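Local coordinates for attachment invasion locus protein (Yersinia pestis, PDB 3QRA) that is an outer membrane beta-barrel adhesin that mediates attachment to eukaryotic host cells and promotes their invasion by an unknown mechanism, at residues A49-G54 and V146-L151. Sequence-based numbering, arbitrary orientation.
Sequences AQTRRG and VGTWML
Ala49 and Thr51 meet Met150 and Thr148 inside the barrel, a side-chain contact across the interior between two strands that are not neighbours in the sheet. Residues 49-53 form the end of strand 42-53, the third of the eight antiparallel strands, and segment 146-151 belongs to the last, strand 144-156; no hydrogen bond links them directly. The CA atoms of Ala49 and Met150 lie 8.4 Å apart, as do those of Thr51 and Thr148, close enough for inward side chains to meet in front of the two intervening strands, 5-18 and 28-37. In the first pair the methionine does the reaching: its chain is extended beyond CG, which carries the terminal methyl to the alanine, with Met150 CE 3.7 Å from Ala49 CB. The sulfur stands farther back, Met150 SD lying 4.2 Å from the same Ala49 CB. In the second pair the threonines approach tip to tip through their methyls, Thr51 CG2 and Thr148 CG2 being 4.2 Å apart. A chi1 of -56° puts the Thr148 hydroxyl beside its backbone N and leaves CG2 anti to that N, whereas in Thr51 (chi1 60°) OG1 lies between N and the carbonyl carbon; each threonine thus offers its methyl to the other and its hydroxyl to Ser14 OG on strand 5-18. Tyr71 of strand 66-81 also packs on both threonines. Outside the barrel, Gln50 and Trp149 touch bound C8E detergent, the inside-outside pattern of a small eight-stranded outer membrane barrel, consistent with the Ail family. The inward contact is thus mixed in character: methyl groups make the direct meeting by van der Waals packing, and the buried threonine hydroxyls find their polar partner in a single serine shared between them.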
loop_
_atom_site.group_PDB
_atom_site.type_symbol
_atom_site.label_atom_id
_atom_site.label_comp_id
_atom_site.label_asym_id
_atom_site.label_seq_id
_atom_site.Cartn_x
_atom_site.Cartn_y
_atom_site.Cartn_z
ATOM N N ALA A 49 0.002 -2.648 3.871
ATOM C CA ALA A 49 0.502 -1.282 3.752
ATOM C C ALA A 49 -0.050 -0.409 4.866
ATOM O O ALA A 49 -1.178 -0.596 5.331
ATOM C CB ALA A 49 0.135 -0.685 2.371
ATOM N N GLN A 50 0.753 0.552 5.295
ATOM C CA GLN A 50 0.261 1.550 6.221
ATOM C C GLN A 50 0.877 2.883 5.862
ATOM O O GLN A 50 2.058 2.956 5.555
ATOM C CB GLN A 50 0.571 1.149 7.667
ATOM C CG GLN A 50 1.843 1.730 8.246
ATOM C CD GLN A 50 1.848 1.698 9.769
ATOM O OE1 GLN A 50 1.235 0.818 10.383
ATOM N NE2 GLN A 50 2.509 2.677 10.384
ATOM N N THR A 51 0.057 3.933 5.848
ATOM C CA THR A 51 0.553 5.296 5.714
ATOM C C THR A 51 -0.130 6.178 6.750
ATOM O O THR A 51 -1.203 5.857 7.258
ATOM C CB THR A 51 0.310 5.892 4.308
ATOM O OG1 THR A 51 -1.098 5.915 4.031
ATOM C CG2 THR A 51 1.046 5.088 3.234
ATOM N N ARG A 52 0.499 7.288 7.080
ATOM C CA ARG A 52 -0.068 8.140 8.111
ATOM C C ARG A 52 0.450 9.543 7.991
ATOM O O ARG A 52 1.499 9.800 7.399
ATOM C CB ARG A 52 0.236 7.581 9.505
ATOM C CG ARG A 52 1.715 7.516 9.837
ATOM C CD ARG A 52 1.966 6.653 11.075
ATOM N NE ARG A 52 3.280 6.902 11.663
ATOM N N ARG A 53 -0.321 10.463 8.547
ATOM C CA ARG A 53 0.128 11.829 8.720
ATOM C C ARG A 53 -0.340 12.212 10.106
ATOM O O ARG A 53 -1.534 12.327 10.337
ATOM C CB ARG A 53 -0.512 12.741 7.666
ATOM C CG ARG A 53 -0.107 14.204 7.779
ATOM C CD ARG A 53 -0.983 15.088 6.895
ATOM N N GLY A 54 0.592 12.382 11.038
ATOM C CA GLY A 54 0.221 12.676 12.412
ATOM C C GLY A 54 0.591 14.076 12.856
ATOM O O GLY A 54 0.848 14.954 12.036
ATOM N N VAL A 146 -8.223 7.331 -1.662
ATOM C CA VAL A 146 -6.842 7.143 -1.226
ATOM C C VAL A 146 -6.076 6.384 -2.295
ATOM O O VAL A 146 -6.396 5.231 -2.601
ATOM C CB VAL A 146 -6.739 6.356 0.104
ATOM C CG1 VAL A 146 -5.267 6.253 0.559
ATOM C CG2 VAL A 146 -7.613 6.974 1.193
ATOM N N GLY A 147 -5.072 7.036 -2.873
ATOM C CA GLY A 147 -4.181 6.359 -3.804
ATOM C C GLY A 147 -2.821 6.163 -3.153
ATOM O O GLY A 147 -2.281 7.093 -2.576
ATOM N N THR A 148 -2.264 4.967 -3.233
ATOM C CA THR A 148 -1.009 4.688 -2.543
ATOM C C THR A 148 0.010 4.037 -3.470
ATOM O O THR A 148 -0.265 3.010 -4.084
ATOM C CB THR A 148 -1.241 3.778 -1.309
ATOM O OG1 THR A 148 -2.206 4.388 -0.435
ATOM C CG2 THR A 148 0.094 3.522 -0.544
ATOM N N TRP A 149 1.187 4.646 -3.558
ATOM C CA TRP A 149 2.298 4.080 -4.307
ATOM C C TRP A 149 3.268 3.409 -3.354
ATOM O O TRP A 149 3.463 3.866 -2.231
ATOM C CB TRP A 149 3.028 5.156 -5.105
ATOM C CG TRP A 149 2.297 5.552 -6.369
ATOM C CD1 TRP A 149 1.462 6.612 -6.538
ATOM C CD2 TRP A 149 2.346 4.868 -7.626
ATOM N NE1 TRP A 149 0.992 6.641 -7.836
ATOM C CE2 TRP A 149 1.522 5.578 -8.522
ATOM C CE3 TRP A 149 3.011 3.721 -8.083
ATOM C CZ2 TRP A 149 1.341 5.178 -9.851
ATOM C CZ3 TRP A 149 2.832 3.326 -9.406
ATOM C CH2 TRP A 149 2.005 4.054 -10.272
ATOM N N MET A 150 3.863 2.319 -3.826
ATOM C CA MET A 150 4.739 1.500 -2.999
ATOM C C MET A 150 5.963 1.129 -3.799
ATOM O O MET A 150 5.854 0.762 -4.973
ATOM C CB MET A 150 4.004 0.231 -2.558
ATOM C CG MET A 150 2.722 0.523 -1.749
ATOM S SD MET A 150 1.760 -0.971 -1.441
ATOM C CE MET A 150 0.122 -0.239 -1.280
ATOM N N LEU A 151 7.125 1.212 -3.148
ATOM C CA LEU A 151 8.387 0.842 -3.787
ATOM C C LEU A 151 9.285 0.186 -2.749
ATOM O O LEU A 151 9.665 0.819 -1.768
ATOM C CB LEU A 151 9.082 2.073 -4.356
ATOM C CG LEU A 151 10.495 1.857 -4.918
ATOM C CD1 LEU A 151 10.468 0.928 -6.129
ATOM C CD2 LEU A 151 11.138 3.193 -5.284
#